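Local atomic coordinates of SAM-dependent methyltransferase (Anabaena variabilis ATCC 29413, PDB entry 3GGD), a protein that binds S-adenosyl-L-homocysteine in a Rossmann-like domain and probably transfers methyl groups from S-adenosylmethionine to an acceptor. Residues A[35-38]-A[39-43]; A[71-74]-A[75-78]; A[128-131]-A[132-136]. All coordinates share one frame; numbering follows the deposited sequence.

From the N terminus, the chain first meets contact 1, a tight turn in the loop between helix 15-29 and helix 43-50; contact 2 follows as the last turns of helix 69-77, and contact 3 as the bend leaving strand 127-131. The three lie in series, each closing before the next opens, and none crosses another. V43 joins the first two by packing on F73 and L74, while L74 CD1 rests 3.6 Å from Y129 CD2 of contact 3. W35 O probably accepts a hydrogen bond from R131 NH1 at 2.8 Å, tying residues 35-43 to the central sheet. Contacts 1 and 3 both touch S-adenosyl-L-homocysteine.

Contact 1 (A[35-38]-A[39-43]). With SAH (S-adenosyl-L-homocysteine), chain E; EDO (1,2-ethanediol), chain K; EDO (1,2-ethanediol), chain L.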
loop_
_atom_site.group_PDB
_atom_site.type_symbol
_atom_site.label_atom_id
_atom_site.label_comp_id
_atom_site.label_asym_id
_atom_site.label_seq_id
_atom_site.Cartn_x
_atom_site.Cartn_y
_atom_site.Cartn_z
ATOM N N TRP A 35 -3.533 3.695 -8.894
ATOM C CA TRP A 35 -2.241 3.055 -8.591
ATOM C C TRP A 35 -2.047 1.676 -9.240
ATOM O O TRP A 35 -0.979 1.064 -9.076
ATOM C CB TRP A 35 -2.094 2.876 -7.086
ATOM C CG TRP A 35 -3.291 2.193 -6.515
ATOM C CD1 TRP A 35 -3.535 0.848 -6.473
ATOM C CD2 TRP A 35 -4.434 2.831 -5.966
ATOM N NE1 TRP A 35 -4.785 0.615 -5.909
ATOM C CE2 TRP A 35 -5.350 1.821 -5.595
ATOM C CE3 TRP A 35 -4.781 4.167 -5.748
ATOM C CZ2 TRP A 35 -6.587 2.114 -5.009
ATOM C CZ3 TRP A 35 -6.006 4.455 -5.173
ATOM C CH2 TRP A 35 -6.890 3.429 -4.815
ATOM N N ASP A 36 -3.027 1.213 -10.003
ATOM C CA ASP A 36 -3.035 -0.184 -10.447
ATOM C C ASP A 36 -2.231 -0.352 -11.754
ATOM O O ASP A 36 -2.759 -0.708 -12.804
ATOM C CB ASP A 36 -4.491 -0.658 -10.569
ATOM C CG ASP A 36 -4.632 -2.169 -10.698
ATOM O OD1 ASP A 36 -3.707 -2.919 -10.278
ATOM O OD2 ASP A 36 -5.700 -2.608 -11.179
ATOM N N ALA A 37 -0.945 -0.045 -11.662
ATOM C CA ALA A 37 -0.016 -0.165 -12.781
ATOM C C ALA A 37 0.267 -1.638 -13.107
ATOM O O ALA A 37 0.229 -2.479 -12.235
ATOM C CB ALA A 37 1.337 0.543 -12.425
ATOM N N ASN A 38 0.580 -1.929 -14.361
ATOM C CA ASN A 38 0.986 -3.269 -14.727
ATOM C C ASN A 38 2.227 -3.688 -13.916
ATOM O O ASN A 38 3.040 -2.844 -13.539
ATOM C CB ASN A 38 1.241 -3.356 -16.226
ATOM C CG ASN A 38 2.228 -2.340 -16.708
ATOM O OD1 ASN A 38 1.966 -1.134 -16.644
ATOM N ND2 ASN A 38 3.365 -2.811 -17.219
ATOM N N VAL A 39 2.324 -4.985 -13.609
ATOM C CA VAL A 39 3.359 -5.493 -12.694
ATOM C C VAL A 39 4.785 -5.100 -13.102
ATOM O O VAL A 39 5.650 -4.877 -12.254
ATOM C CB VAL A 39 3.237 -7.039 -12.509
ATOM C CG1 VAL A 39 1.915 -7.362 -11.752
ATOM C CG2 VAL A 39 3.387 -7.797 -13.887
ATOM N N GLU A 40 5.027 -5.016 -14.394
ATOM C CA GLU A 40 6.341 -4.662 -14.889
ATOM C C GLU A 40 6.826 -3.297 -14.404
ATOM O O GLU A 40 8.026 -3.079 -14.361
ATOM C CB GLU A 40 6.418 -4.739 -16.404
ATOM C CG GLU A 40 6.179 -6.138 -16.979
ATOM C CD GLU A 40 4.706 -6.500 -17.226
ATOM O OE1 GLU A 40 3.821 -5.680 -16.873
ATOM O OE2 GLU A 40 4.440 -7.607 -17.813
ATOM N N ARG A 41 5.906 -2.404 -14.028
ATOM C CA ARG A 41 6.266 -1.067 -13.536
ATOM C C ARG A 41 6.021 -0.973 -12.018
ATOM O O ARG A 41 6.093 0.115 -11.450
ATOM C CB ARG A 41 5.353 0.006 -14.179
ATOM C CG ARG A 41 5.428 0.110 -15.643
ATOM C CD ARG A 41 4.743 1.369 -16.186
ATOM N NE ARG A 41 3.275 1.411 -16.105
ATOM C CZ ARG A 41 2.541 2.400 -15.557
ATOM N NH1 ARG A 41 3.092 3.496 -14.983
ATOM N NH2 ARG A 41 1.208 2.299 -15.613
ATOM N N ALA A 42 5.636 -2.081 -11.382
ATOM C CA ALA A 42 5.259 -2.056 -9.989
ATOM C C ALA A 42 6.058 -3.138 -9.224
ATOM O O ALA A 42 7.260 -2.962 -8.965
ATOM C CB ALA A 42 3.748 -2.225 -9.857
ATOM N N VAL A 43 5.426 -4.255 -8.881
ATOM C CA VAL A 43 6.122 -5.291 -8.113
ATOM C C VAL A 43 7.409 -5.889 -8.771
ATOM O O VAL A 43 8.339 -6.328 -8.076
ATOM C CB VAL A 43 5.120 -6.434 -7.678
ATOM C CG1 VAL A 43 4.642 -7.233 -8.919
ATOM C CG2 VAL A 43 5.744 -7.319 -6.527
HETATM N N SAH E . -1.190 -2.422 -2.417
HETATM C CA SAH E . -2.258 -2.282 -3.441
HETATM C CB SAH E . -3.331 -1.233 -3.078
HETATM C CG SAH E . -2.898 0.212 -2.774
HETATM S SD SAH E . -4.289 1.317 -2.467
HETATM C C SAH E . -1.683 -1.960 -4.812
HETATM O O SAH E . -2.355 -2.195 -5.849
HETATM O OXT SAH E . -0.571 -1.442 -4.916
HETATM C "C5'" SAH E . -4.357 1.284 -0.698
HETATM C "C4'" SAH E . -5.050 0.003 -0.147
HETATM O "O4'" SAH E . -5.041 0.029 1.300
HETATM C "C3'" SAH E . -6.530 -0.197 -0.521
HETATM O "O3'" SAH E . -6.780 -1.470 -1.093
HETATM C "C2'" SAH E . -7.275 -0.091 0.804
HETATM O "O2'" SAH E . -8.546 -0.771 0.872
HETATM C "C1'" SAH E . -6.230 -0.573 1.793
HETATM N N9 SAH E . -6.490 -0.163 3.178
HETATM C C8 SAH E . -6.902 1.077 3.559
HETATM N N7 SAH E . -7.017 1.132 4.896
HETATM C C5 SAH E . -6.680 -0.106 5.370
HETATM C C6 SAH E . -6.655 -0.721 6.692
HETATM N N6 SAH E . -7.029 0.069 7.725
HETATM N N1 SAH E . -6.306 -2.009 6.830
HETATM C C2 SAH E . -5.975 -2.757 5.729
HETATM N N3 SAH E . -6.004 -2.239 4.501
HETATM C C4 SAH E . -6.364 -0.964 4.260
HETATM C C1 EDO K . -2.800 -3.412 -14.648
HETATM O O1 EDO K . -2.052 -4.374 -15.376
HETATM C C2 EDO K . -3.537 -4.229 -13.615
HETATM O O2 EDO K . -4.954 -4.117 -13.795
HETATM C C1 EDO L . 6.336 1.615 -8.233
HETATM O O1 EDO L . 5.184 1.470 -9.082
HETATM C C2 EDO L . 6.810 0.260 -7.633
HETATM O O2 EDO L . 5.744 -0.541 -7.035
HETATM O O HOH W 1 -0.551 0.336 -16.679
#
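N38 lies across the side chains of both E40 and R41 at about a right angle and bonds to each with a different end of its amide. ND2 gives a nearly straight bond (167°) to E40 OE1 at 2.9 Å, on the anti side but well out of the carboxylate plane. OD1 accepts a hydrogen bond from R41 NE, also at 2.9 Å, with amide and guanidinium planes 38° apart; a water bridges the same OD1 to R41 NH2. The amide reaches both partners because CG stands between the backbone N and carbonyl carbon of N38 (chi1 55°). R41, bent at chi3, folds its guanidinium back over A37, whose CB covers one face 3.6 Å from NH2. NH1 is bonded to Q222 OE1 and S223 O, and Y232 makes a cation-pi contact with the group. In the backbone, R41 N bonds to N38 O at 2.9 Å, closing the turn. At the other end of the segment, the W35 ring offers a face to the sulfur of S-adenosyl-L-homocysteine, with CE2 3.3 Å from SD. Residues 39-41 form a single 3-10 turn, followed by A42 at the N-cap of helix 43-50, in a loop that adds W35 to the S-adenosyl-L-homocysteine pocket.

Contact 2 (A[71-74]-A[75-78]); sequences TKFL and SQFF
Helix 69-77, the crossover helix of the beta-alpha-beta unit between strands 60-63 and 81-85, nears its C-terminal end here, and F73 meets F77 one turn further on. F77 CE1 sits over one face of the F73 ring, 3.2 Å from CZ and displaced toward the rim; the planes are 31° apart, so the rings meet obliquely. F73 CG points opposite the backbone N (chi1 171°), which swings the ring outward to where F77 CE1 meets its face. V44 and L47 of helix 43-50 also pack on F73, and an alanine in its place would probably leave the F77 ring without its aromatic neighbour and open a gap against that helix. S75 turns its hydroxyl back into the helix: OG donates to K72 O at 2.7 Å, while S75 N bonds to T71 O at 3.0 Å. The amide oxygen of Q76 folds over the backbone, with OE1 3.2 Å from F73 CA. K72 NZ is hydrogen-bonded to T99 O. L74 O accepts two bonds, from F77 N above its carbonyl plane at 3.0 Å and from F78 N almost in line with the C=O at 2.9 Å. L74 and F78 face L60, so this helix end is seated against the first strand of the Rossmann-like methyltransferase sheet.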
loop_
_atom_site.group_PDB
_atom_site.type_symbol
_atom_site.label_atom_id
_atom_site.label_comp_id
_atom_site.label_asym_id
_atom_site.label_seq_id
_atom_site.Cartn_x
_atom_site.Cartn_y
_atom_site.Cartn_z
ATOM N N THR A 71 -0.267 -9.104 -5.942
ATOM C CA THR A 71 -0.368 -10.336 -5.189
ATOM C C THR A 71 -0.214 -11.548 -6.085
ATOM O O THR A 71 0.517 -12.490 -5.762
ATOM C CB THR A 71 -1.733 -10.409 -4.456
ATOM O OG1 THR A 71 -2.068 -9.113 -3.931
ATOM C CG2 THR A 71 -1.710 -11.455 -3.320
ATOM N N LYS A 72 -0.897 -11.530 -7.216
ATOM C CA LYS A 72 -0.785 -12.625 -8.180
ATOM C C LYS A 72 0.678 -12.882 -8.621
ATOM O O LYS A 72 1.130 -14.029 -8.698
ATOM C CB LYS A 72 -1.658 -12.287 -9.370
ATOM C CG LYS A 72 -1.695 -13.318 -10.554
ATOM C CD LYS A 72 -2.203 -14.670 -10.129
ATOM C CE LYS A 72 -2.532 -15.543 -11.361
ATOM N NZ LYS A 72 -2.724 -16.922 -10.869
ATOM N N PHE A 73 1.406 -11.813 -8.937
ATOM C CA PHE A 73 2.798 -11.949 -9.287
ATOM C C PHE A 73 3.615 -12.530 -8.106
ATOM O O PHE A 73 4.398 -13.467 -8.261
ATOM C CB PHE A 73 3.335 -10.601 -9.804
ATOM C CG PHE A 73 4.826 -10.562 -9.996
ATOM C CD1 PHE A 73 5.680 -10.361 -8.898
ATOM C CD2 PHE A 73 5.383 -10.725 -11.246
ATOM C CE1 PHE A 73 7.054 -10.316 -9.065
ATOM C CE2 PHE A 73 6.765 -10.672 -11.410
ATOM C CZ PHE A 73 7.585 -10.470 -10.323
ATOM N N LEU A 74 3.442 -11.970 -6.922
ATOM C CA LEU A 74 4.151 -12.479 -5.760
ATOM C C LEU A 74 3.939 -13.991 -5.605
ATOM O O LEU A 74 4.856 -14.732 -5.267
ATOM C CB LEU A 74 3.683 -11.745 -4.484
ATOM C CG LEU A 74 4.142 -10.288 -4.385
ATOM C CD1 LEU A 74 3.489 -9.600 -3.166
ATOM C CD2 LEU A 74 5.711 -10.169 -4.338
ATOM N N SER A 75 2.722 -14.455 -5.901
ATOM C CA SER A 75 2.383 -15.860 -5.684
ATOM C C SER A 75 3.117 -16.746 -6.661
ATOM O O SER A 75 3.241 -17.935 -6.436
ATOM C CB SER A 75 0.871 -16.087 -5.807
ATOM O OG SER A 75 0.452 -16.165 -7.160
ATOM N N GLN A 76 3.574 -16.188 -7.772
ATOM C CA GLN A 76 4.336 -16.983 -8.770
ATOM C C GLN A 76 5.781 -17.209 -8.275
ATOM O O GLN A 76 6.442 -18.136 -8.664
ATOM C CB GLN A 76 4.244 -16.308 -10.149
ATOM C CG GLN A 76 2.805 -16.444 -10.718
ATOM C CD GLN A 76 2.345 -15.317 -11.692
ATOM O OE1 GLN A 76 2.850 -14.178 -11.651
ATOM N NE2 GLN A 76 1.348 -15.638 -12.557
ATOM N N PHE A 77 6.225 -16.392 -7.325
ATOM C CA PHE A 77 7.604 -16.458 -6.828
ATOM C C PHE A 77 7.720 -17.013 -5.404
ATOM O O PHE A 77 8.738 -17.543 -5.055
ATOM C CB PHE A 77 8.249 -15.036 -6.867
ATOM C CG PHE A 77 8.615 -14.588 -8.261
ATOM C CD1 PHE A 77 7.650 -14.071 -9.113
ATOM C CD2 PHE A 77 9.922 -14.739 -8.736
ATOM C CE1 PHE A 77 7.978 -13.691 -10.412
ATOM C CE2 PHE A 77 10.246 -14.375 -10.013
ATOM C CZ PHE A 77 9.287 -13.855 -10.866
ATOM N N PHE A 78 6.705 -16.832 -4.568
ATOM C CA PHE A 78 6.760 -17.290 -3.173
ATOM C C PHE A 78 5.807 -18.451 -2.958
ATOM O O PHE A 78 4.716 -18.459 -3.528
ATOM C CB PHE A 78 6.383 -16.164 -2.222
ATOM C CG PHE A 78 7.416 -15.105 -2.110
ATOM C CD1 PHE A 78 7.468 -14.062 -3.033
ATOM C CD2 PHE A 78 8.351 -15.148 -1.103
ATOM C CE1 PHE A 78 8.422 -13.076 -2.952
ATOM C CE2 PHE A 78 9.338 -14.146 -0.996
ATOM C CZ PHE A 78 9.373 -13.111 -1.943
#

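Contact 3 (A[128-131]-A[132-136]). With SAH (S-adenosyl-L-homocysteine), chain E; EDO (1,2-ethanediol), chain L.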
loop_
_atom_site.group_PDB
_atom_site.type_symbol
_atom_site.label_atom_id
_atom_site.label_comp_id
_atom_site.label_asym_id
_atom_site.label_seq_id
_atom_site.Cartn_x
_atom_site.Cartn_y
_atom_site.Cartn_z
ATOM N N ILE A 128 6.438 -9.151 4.951
ATOM C CA ILE A 128 5.397 -8.247 4.423
ATOM C C ILE A 128 5.859 -7.459 3.214
ATOM O O ILE A 128 6.968 -6.893 3.198
ATOM C CB ILE A 128 4.887 -7.221 5.483
ATOM C CG1 ILE A 128 4.184 -7.932 6.641
ATOM C CG2 ILE A 128 3.898 -6.198 4.849
ATOM C CD1 ILE A 128 3.843 -7.041 7.839
ATOM N N TYR A 129 5.004 -7.464 2.191
ATOM C CA TYR A 129 5.093 -6.566 1.059
ATOM C C TYR A 129 3.929 -5.586 1.193
ATOM O O TYR A 129 2.759 -6.003 1.315
ATOM C CB TYR A 129 4.934 -7.339 -0.266
ATOM C CG TYR A 129 4.851 -6.464 -1.502
ATOM C CD1 TYR A 129 5.988 -5.950 -2.092
ATOM C CD2 TYR A 129 3.622 -6.140 -2.076
ATOM C CE1 TYR A 129 5.907 -5.154 -3.257
ATOM C CE2 TYR A 129 3.532 -5.388 -3.249
ATOM C CZ TYR A 129 4.683 -4.884 -3.836
ATOM O OH TYR A 129 4.624 -4.102 -4.985
HETATM N N MSE A 130 4.243 -4.294 1.200
HETATM C CA MSE A 130 3.210 -3.285 1.268
HETATM C C MSE A 130 3.466 -2.158 0.271
HETATM O O MSE A 130 4.455 -1.415 0.362
HETATM C CB MSE A 130 3.100 -2.717 2.683
HETATM C CG MSE A 130 1.920 -1.769 2.844
HETATM SE SE MSE A 130 1.711 -1.208 4.765
HETATM C CE MSE A 130 3.169 -0.115 4.816
ATOM N N ARG A 131 2.542 -2.014 -0.668
ATOM C CA ARG A 131 2.641 -0.998 -1.712
ATOM C C ARG A 131 1.543 0.059 -1.481
ATOM O O ARG A 131 0.339 -0.176 -1.702
ATOM C CB ARG A 131 2.506 -1.656 -3.088
ATOM C CG ARG A 131 2.686 -0.662 -4.238
ATOM C CD ARG A 131 2.670 -1.385 -5.609
ATOM N NE ARG A 131 2.921 -0.456 -6.713
ATOM C CZ ARG A 131 1.968 0.133 -7.417
ATOM N NH1 ARG A 131 0.701 -0.111 -7.144
ATOM N NH2 ARG A 131 2.290 0.948 -8.418
ATOM N N THR A 132 1.992 1.223 -1.047
ATOM C CA THR A 132 1.158 2.355 -0.715
ATOM C C THR A 132 0.067 2.016 0.280
ATOM O O THR A 132 -1.114 2.251 0.051
ATOM C CB THR A 132 0.653 3.098 -1.956
ATOM O OG1 THR A 132 0.082 2.186 -2.918
ATOM C CG2 THR A 132 1.846 3.902 -2.603
ATOM N N GLY A 133 0.474 1.460 1.411
ATOM C CA GLY A 133 -0.479 1.161 2.472
ATOM C C GLY A 133 -0.452 2.145 3.615
ATOM O O GLY A 133 -1.310 2.080 4.485
ATOM N N PHE A 134 0.473 3.113 3.607
ATOM C CA PHE A 134 0.655 3.983 4.778
ATOM C C PHE A 134 0.404 5.484 4.541
ATOM O O PHE A 134 -0.126 6.184 5.419
ATOM C CB PHE A 134 2.098 3.810 5.273
ATOM C CG PHE A 134 2.233 3.526 6.777
ATOM C CD1 PHE A 134 1.604 4.296 7.713
ATOM C CD2 PHE A 134 3.079 2.529 7.220
ATOM C CE1 PHE A 134 1.766 4.052 9.073
ATOM C CE2 PHE A 134 3.244 2.265 8.594
ATOM C CZ PHE A 134 2.573 3.038 9.510
ATOM N N HIS A 135 0.806 5.987 3.370
ATOM C CA HIS A 135 0.863 7.439 3.147
ATOM C C HIS A 135 -0.522 8.085 3.250
ATOM O O HIS A 135 -0.642 9.219 3.714
ATOM C CB HIS A 135 1.491 7.745 1.798
ATOM C CG HIS A 135 0.578 7.448 0.648
ATOM N ND1 HIS A 135 -0.289 8.382 0.128
ATOM C CD2 HIS A 135 0.359 6.308 -0.044
ATOM C CE1 HIS A 135 -0.998 7.836 -0.845
ATOM N NE2 HIS A 135 -0.636 6.573 -0.961
ATOM N N HIS A 136 -1.572 7.354 2.873
ATOM C CA HIS A 136 -2.932 7.906 2.932
ATOM C C HIS A 136 -3.579 7.794 4.315
ATOM O O HIS A 136 -4.673 8.352 4.532
ATOM C CB HIS A 136 -3.825 7.204 1.904
ATOM C CG HIS A 136 -3.804 5.725 2.048
ATOM N ND1 HIS A 136 -4.526 5.060 3.024
ATOM C CD2 HIS A 136 -3.125 4.777 1.359
ATOM C CE1 HIS A 136 -4.287 3.765 2.920
ATOM N NE2 HIS A 136 -3.434 3.573 1.929
HETATM N N SAH E . -1.190 -2.422 -2.417
HETATM C CA SAH E . -2.258 -2.282 -3.441
HETATM C CB SAH E . -3.331 -1.233 -3.078
HETATM C CG SAH E . -2.898 0.212 -2.774
HETATM S SD SAH E . -4.289 1.317 -2.467
HETATM C C SAH E . -1.683 -1.960 -4.812
HETATM O O SAH E . -2.355 -2.195 -5.849
HETATM O OXT SAH E . -0.571 -1.442 -4.916
HETATM C "C5'" SAH E . -4.357 1.284 -0.698
HETATM C "C4'" SAH E . -5.050 0.003 -0.147
HETATM O "O4'" SAH E . -5.041 0.029 1.300
HETATM C "C3'" SAH E . -6.530 -0.197 -0.521
HETATM O "O3'" SAH E . -6.780 -1.470 -1.093
HETATM C "C2'" SAH E . -7.275 -0.091 0.804
HETATM O "O2'" SAH E . -8.546 -0.771 0.872
HETATM C "C1'" SAH E . -6.230 -0.573 1.793
HETATM N N9 SAH E . -6.490 -0.163 3.178
HETATM C C8 SAH E . -6.902 1.077 3.559
HETATM N N7 SAH E . -7.017 1.132 4.896
HETATM C C5 SAH E . -6.680 -0.106 5.370
HETATM C C6 SAH E . -6.655 -0.721 6.692
HETATM N N6 SAH E . -7.029 0.069 7.725
HETATM N N1 SAH E . -6.306 -2.009 6.830
HETATM C C2 SAH E . -5.975 -2.757 5.729
HETATM N N3 SAH E . -6.004 -2.239 4.501
HETATM C C4 SAH E . -6.364 -0.964 4.260
HETATM C C1 EDO L . 6.336 1.615 -8.233
HETATM O O1 EDO L . 5.184 1.470 -9.082
HETATM C C2 EDO L . 6.810 0.260 -7.633
HETATM O O2 EDO L . 5.744 -0.541 -7.035
#
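M130 CE touches F134 CD2 at 3.6 Å where strand 127-131, the fourth in chain order of the Rossmann-like sheet, gives way to the loop that follows its C-terminal end. The apolar part of the contact is carried by this selenomethionine. Its chain runs straight to SE and bends at chi3 (72°), bringing CE to F134, while CG lies 3.8 Å from G133 CA. Hydrogen bonds to the protein fix the loop: the E163 carboxylate accepts from the backbone N of G133 (OE2) and of F134 and H135 (OE1). T132 OG1 donates to R131 O at 2.7 Å, coming from above the carbonyl plane. Polar contacts with S-adenosyl-L-homocysteine centre on R131. Its backbone O takes a hydrogen bond from the ligand amino N at 2.8 Å, and its side chain, extended from CG to NE, sends NH1 to the carboxylate atom OXT at 2.9 Å. The same residue thus binds both charged groups of the amino-acid moiety, and the positive guanidinium would be expected to offset the carboxylate charge. NE donates to O2 and NH2 to O1 of a 1,2-ethanediol, probably left from crystallisation. The ribose end is met by H136, whose NE2 lies 3.6 Å from the ligand C5' and makes a weak hydrogen bond to T132 O at 3.3 Å.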